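Local structure of vacuolar aminopeptidase 1 (Saccharomyces cerevisiae, 5JGF) at residues D[354-362]-D[400-408]. The protein removes N-terminal amino acids, preferably neutral or hydrophobic ones, from peptides in the yeast vacuole as a zinc-dependent dodecameric aminopeptidase of the M18 family. Numbering follows the deposited sequence.
Sequences PEVYLKNHF and VQYFQIKNN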
loop_
_atom_site.group_PDB
_atom_site.type_symbol
_atom_site.label_atom_id
_atom_site.label_comp_id
_atom_site.label_asym_id
_atom_site.label_seq_id
_atom_site.Cartn_x
_atom_site.Cartn_y
_atom_site.Cartn_z
ATOM N N PRO D 354 31.299 7.059 -2.450
ATOM C CA PRO D 354 31.639 8.481 -2.364
ATOM C C PRO D 354 30.541 9.358 -1.779
ATOM O O PRO D 354 30.822 10.392 -1.173
ATOM C CB PRO D 354 31.965 8.844 -3.813
ATOM C CG PRO D 354 31.068 7.937 -4.596
ATOM C CD PRO D 354 31.217 6.623 -3.858
ATOM N N GLU D 355 29.295 8.926 -1.943
ATOM C CA GLU D 355 28.151 9.688 -1.464
ATOM C C GLU D 355 28.001 9.822 0.054
ATOM O O GLU D 355 27.192 10.628 0.523
ATOM C CB GLU D 355 26.857 9.112 -2.063
ATOM C CG GLU D 355 26.419 7.747 -1.526
ATOM C CD GLU D 355 27.228 6.570 -2.069
ATOM O OE1 GLU D 355 28.092 6.760 -2.949
ATOM O OE2 GLU D 355 26.986 5.438 -1.610
ATOM N N VAL D 356 28.756 9.046 0.830
ATOM C CA VAL D 356 28.644 9.146 2.285
ATOM C C VAL D 356 29.834 9.856 2.924
ATOM O O VAL D 356 29.874 10.040 4.142
ATOM C CB VAL D 356 28.475 7.758 2.962
ATOM C CG1 VAL D 356 27.265 7.042 2.388
ATOM C CG2 VAL D 356 29.729 6.924 2.786
ATOM N N TYR D 357 30.805 10.250 2.107
ATOM C CA TYR D 357 31.971 10.948 2.627
ATOM C C TYR D 357 31.926 12.438 2.311
ATOM O O TYR D 357 31.600 12.845 1.195
ATOM C CB TYR D 357 33.258 10.322 2.091
ATOM C CG TYR D 357 33.561 8.974 2.710
ATOM C CD1 TYR D 357 33.042 7.796 2.167
ATOM C CD2 TYR D 357 34.335 8.878 3.867
ATOM C CE1 TYR D 357 33.292 6.554 2.763
ATOM C CE2 TYR D 357 34.590 7.645 4.470
ATOM C CZ TYR D 357 34.065 6.488 3.913
ATOM O OH TYR D 357 34.325 5.270 4.504
ATOM N N LEU D 358 32.254 13.244 3.313
ATOM C CA LEU D 358 32.236 14.697 3.189
ATOM C C LEU D 358 33.473 15.233 2.481
ATOM O O LEU D 358 34.601 15.034 2.937
ATOM C CB LEU D 358 32.122 15.323 4.582
ATOM C CG LEU D 358 32.124 16.852 4.683
ATOM C CD1 LEU D 358 30.918 17.430 3.949
ATOM C CD2 LEU D 358 32.094 17.250 6.152
ATOM N N LYS D 359 33.252 15.918 1.363
ATOM C CA LYS D 359 34.342 16.489 0.589
ATOM C C LYS D 359 35.223 17.343 1.495
ATOM O O LYS D 359 34.720 18.131 2.298
ATOM C CB LYS D 359 33.783 17.339 -0.555
ATOM C CG LYS D 359 34.839 17.883 -1.505
ATOM C CD LYS D 359 34.194 18.586 -2.691
ATOM C CE LYS D 359 35.246 19.123 -3.652
ATOM N NZ LYS D 359 36.119 18.036 -4.170
ATOM N N ASN D 360 36.534 17.166 1.354
ATOM C CA ASN D 360 37.539 17.881 2.138
ATOM C C ASN D 360 37.598 17.453 3.599
ATOM O O ASN D 360 38.348 18.036 4.385
ATOM C CB ASN D 360 37.322 19.396 2.058
ATOM C CG ASN D 360 37.500 19.932 0.652
ATOM O OD1 ASN D 360 38.425 19.534 -0.059
ATOM N ND2 ASN D 360 36.625 20.845 0.247
ATOM N N HIS D 361 36.812 16.439 3.960
ATOM C CA HIS D 361 36.797 15.945 5.335
ATOM C C HIS D 361 36.864 14.424 5.443
ATOM O O HIS D 361 36.092 13.807 6.179
ATOM C CB HIS D 361 35.557 16.439 6.089
ATOM C CG HIS D 361 35.453 17.930 6.183
ATOM N ND1 HIS D 361 35.069 18.718 5.119
ATOM C CD2 HIS D 361 35.663 18.775 7.221
ATOM C CE1 HIS D 361 35.043 19.983 5.499
ATOM N NE2 HIS D 361 35.399 20.046 6.769
ATOM N N PHE D 362 37.772 13.817 4.689
ATOM C CA PHE D 362 37.968 12.379 4.769
ATOM C C PHE D 362 39.453 12.096 4.602
ATOM O O PHE D 362 40.163 12.832 3.912
ATOM C CB PHE D 362 37.134 11.623 3.718
ATOM C CG PHE D 362 37.445 11.991 2.291
ATOM C CD1 PHE D 362 38.634 11.589 1.694
ATOM C CD2 PHE D 362 36.528 12.723 1.540
ATOM C CE1 PHE D 362 38.911 11.908 0.362
ATOM C CE2 PHE D 362 36.794 13.048 0.205
ATOM C CZ PHE D 362 37.985 12.640 -0.383
ATOM N N VAL D 400 48.417 15.699 9.251
ATOM C CA VAL D 400 47.131 15.545 9.926
ATOM C C VAL D 400 45.988 15.561 8.913
ATOM O O VAL D 400 45.930 16.435 8.049
ATOM C CB VAL D 400 46.905 16.687 10.946
ATOM C CG1 VAL D 400 45.525 16.571 11.584
ATOM C CG2 VAL D 400 47.978 16.638 12.014
ATOM N N GLN D 401 45.087 14.589 9.017
ATOM C CA GLN D 401 43.945 14.516 8.111
ATOM C C GLN D 401 42.676 14.821 8.888
ATOM O O GLN D 401 42.699 14.901 10.115
ATOM C CB GLN D 401 43.844 13.124 7.490
ATOM C CG GLN D 401 45.145 12.612 6.905
ATOM C CD GLN D 401 44.935 11.384 6.052
ATOM O OE1 GLN D 401 44.509 11.482 4.900
ATOM N NE2 GLN D 401 45.217 10.216 6.616
ATOM N N TYR D 402 41.570 14.983 8.172
ATOM C CA TYR D 402 40.291 15.296 8.799
ATOM C C TYR D 402 39.191 14.300 8.474
ATOM O O TYR D 402 39.153 13.737 7.380
ATOM C CB TYR D 402 39.751 16.640 8.306
ATOM C CG TYR D 402 40.413 17.906 8.786
ATOM C CD1 TYR D 402 41.380 17.899 9.790
ATOM C CD2 TYR D 402 40.028 19.132 8.249
ATOM C CE1 TYR D 402 41.946 19.097 10.248
ATOM C CE2 TYR D 402 40.577 20.321 8.691
ATOM C CZ TYR D 402 41.533 20.301 9.689
ATOM O OH TYR D 402 42.054 21.500 10.120
ATOM N N PHE D 403 38.296 14.096 9.436
ATOM C CA PHE D 403 37.109 13.291 9.207
ATOM C C PHE D 403 35.939 13.912 9.953
ATOM O O PHE D 403 36.010 14.158 11.161
ATOM C CB PHE D 403 37.229 11.830 9.645
ATOM C CG PHE D 403 35.942 11.061 9.442
ATOM C CD1 PHE D 403 34.983 10.996 10.450
ATOM C CD2 PHE D 403 35.629 10.531 8.192
ATOM C CE1 PHE D 403 33.726 10.426 10.214
ATOM C CE2 PHE D 403 34.377 9.959 7.944
ATOM C CZ PHE D 403 33.424 9.909 8.957
ATOM N N GLN D 404 34.877 14.196 9.204
ATOM C CA GLN D 404 33.637 14.741 9.744
ATOM C C GLN D 404 32.549 14.187 8.831
ATOM O O GLN D 404 32.786 13.984 7.643
ATOM C CB GLN D 404 33.618 16.278 9.714
ATOM C CG GLN D 404 32.316 16.868 10.287
ATOM C CD GLN D 404 32.419 18.348 10.629
ATOM O OE1 GLN D 404 33.406 18.793 11.217
ATOM N NE2 GLN D 404 31.388 19.113 10.279
ATOM N N ILE D 405 31.368 13.929 9.381
ATOM C CA ILE D 405 30.272 13.382 8.583
ATOM C C ILE D 405 29.578 14.451 7.752
ATOM O O ILE D 405 29.665 15.640 8.054
ATOM C CB ILE D 405 29.194 12.723 9.477
ATOM C CG1 ILE D 405 28.564 13.781 10.393
ATOM C CG2 ILE D 405 29.808 11.596 10.300
ATOM C CD1 ILE D 405 27.277 13.326 11.075
ATOM N N LYS D 406 28.899 14.027 6.689
ATOM C CA LYS D 406 28.146 14.966 5.867
ATOM C C LYS D 406 26.953 15.353 6.734
ATOM O O LYS D 406 26.560 14.590 7.621
ATOM C CB LYS D 406 27.675 14.282 4.576
ATOM C CG LYS D 406 28.824 13.880 3.656
ATOM C CD LYS D 406 28.345 13.160 2.401
ATOM C CE LYS D 406 27.490 14.056 1.518
ATOM N NZ LYS D 406 27.168 13.399 0.212
ATOM N N ASN D 407 26.377 16.529 6.499
ATOM C CA ASN D 407 25.236 16.973 7.292
ATOM C C ASN D 407 24.029 16.041 7.247
ATOM O O ASN D 407 23.249 16.003 8.206
ATOM C CB ASN D 407 24.780 18.374 6.856
ATOM C CG ASN D 407 25.848 19.430 7.047
ATOM O OD1 ASN D 407 26.862 19.190 7.702
ATOM N ND2 ASN D 407 25.626 20.615 6.463
ATOM N N ASN D 408 23.866 15.307 6.148
ATOM C CA ASN D 408 22.736 14.395 5.989
ATOM C C ASN D 408 23.137 12.956 6.274
ATOM O O ASN D 408 22.457 12.022 5.838
ATOM C CB ASN D 408 22.194 14.483 4.558
ATOM C CG ASN D 408 23.235 14.133 3.518
ATOM O OD1 ASN D 408 24.386 13.804 3.839
ATOM N ND2 ASN D 408 22.835 14.207 2.254
HETATM O O HOH W 1 25.236 11.287 2.966
HETATM O O HOH W 2 29.161 11.107 6.464
HETATM O O HOH W 3 29.817 13.222 -0.963
HETATM O O HOH W 4 33.749 12.339 5.478
HETATM O O HOH W 5 41.727 15.031 5.334
#
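The turn-forming loop 354-362 runs antiparallel along the edge strand 400-403 and its extension to 408, joined backbone to backbone by a single direct hydrogen bond, Gln404 N to His361 O (3.3 Å), while the same carbonyl also receives the CA-H of Phe403. Waters add bridges to this link: one accepts from Leu358 N and donates to both His361 O and Gln404 O, and others link Val356 O to Lys406 N and Phe362 O to Tyr402 N. Lys406 lays CG against Leu358 N (3.5 Å); its side chain then bends at chi3 (64°), bringing NZ to 2.8 Å from Glu355 O, above the carbonyl plane; NZ also donates to a water bound by Tyr357 O. With CG anti to the backbone N (chi1 178°), Leu358 carries CD2 to 3.5 Å from Ile405 O, while its CB lies against Gln404 O. The same CD2 lies over one face of the His361 ring, offset toward its rim, and touches Gln404 CB. A type II turn from Leu358 to His361 returns the chain, and His361 ND1 bonds Lys359 O (2.9 Å) nearly in the ring plane, which probably helps fix the rotation of the imidazole; its side chain runs alongside that of Gln404, while NE2 is hydrogen-bonded to Val102 N of a second subunit. Tyr357 CE2 meets the edge of the Phe403 ring at CE2 (4.2 Å); Phe403 also packs edge-to-face on His347, a probable substrate-binding residue, and the Tyr357 and Phe403 rings both meet Phe170 of a third subunit. Carbonyls, waters and one lysine ammonium, its charge probably eased by the oxygens around it, thus supply the polar links alongside Leu358 and lysine methylene packing, in a seam built into the dodecamer interface.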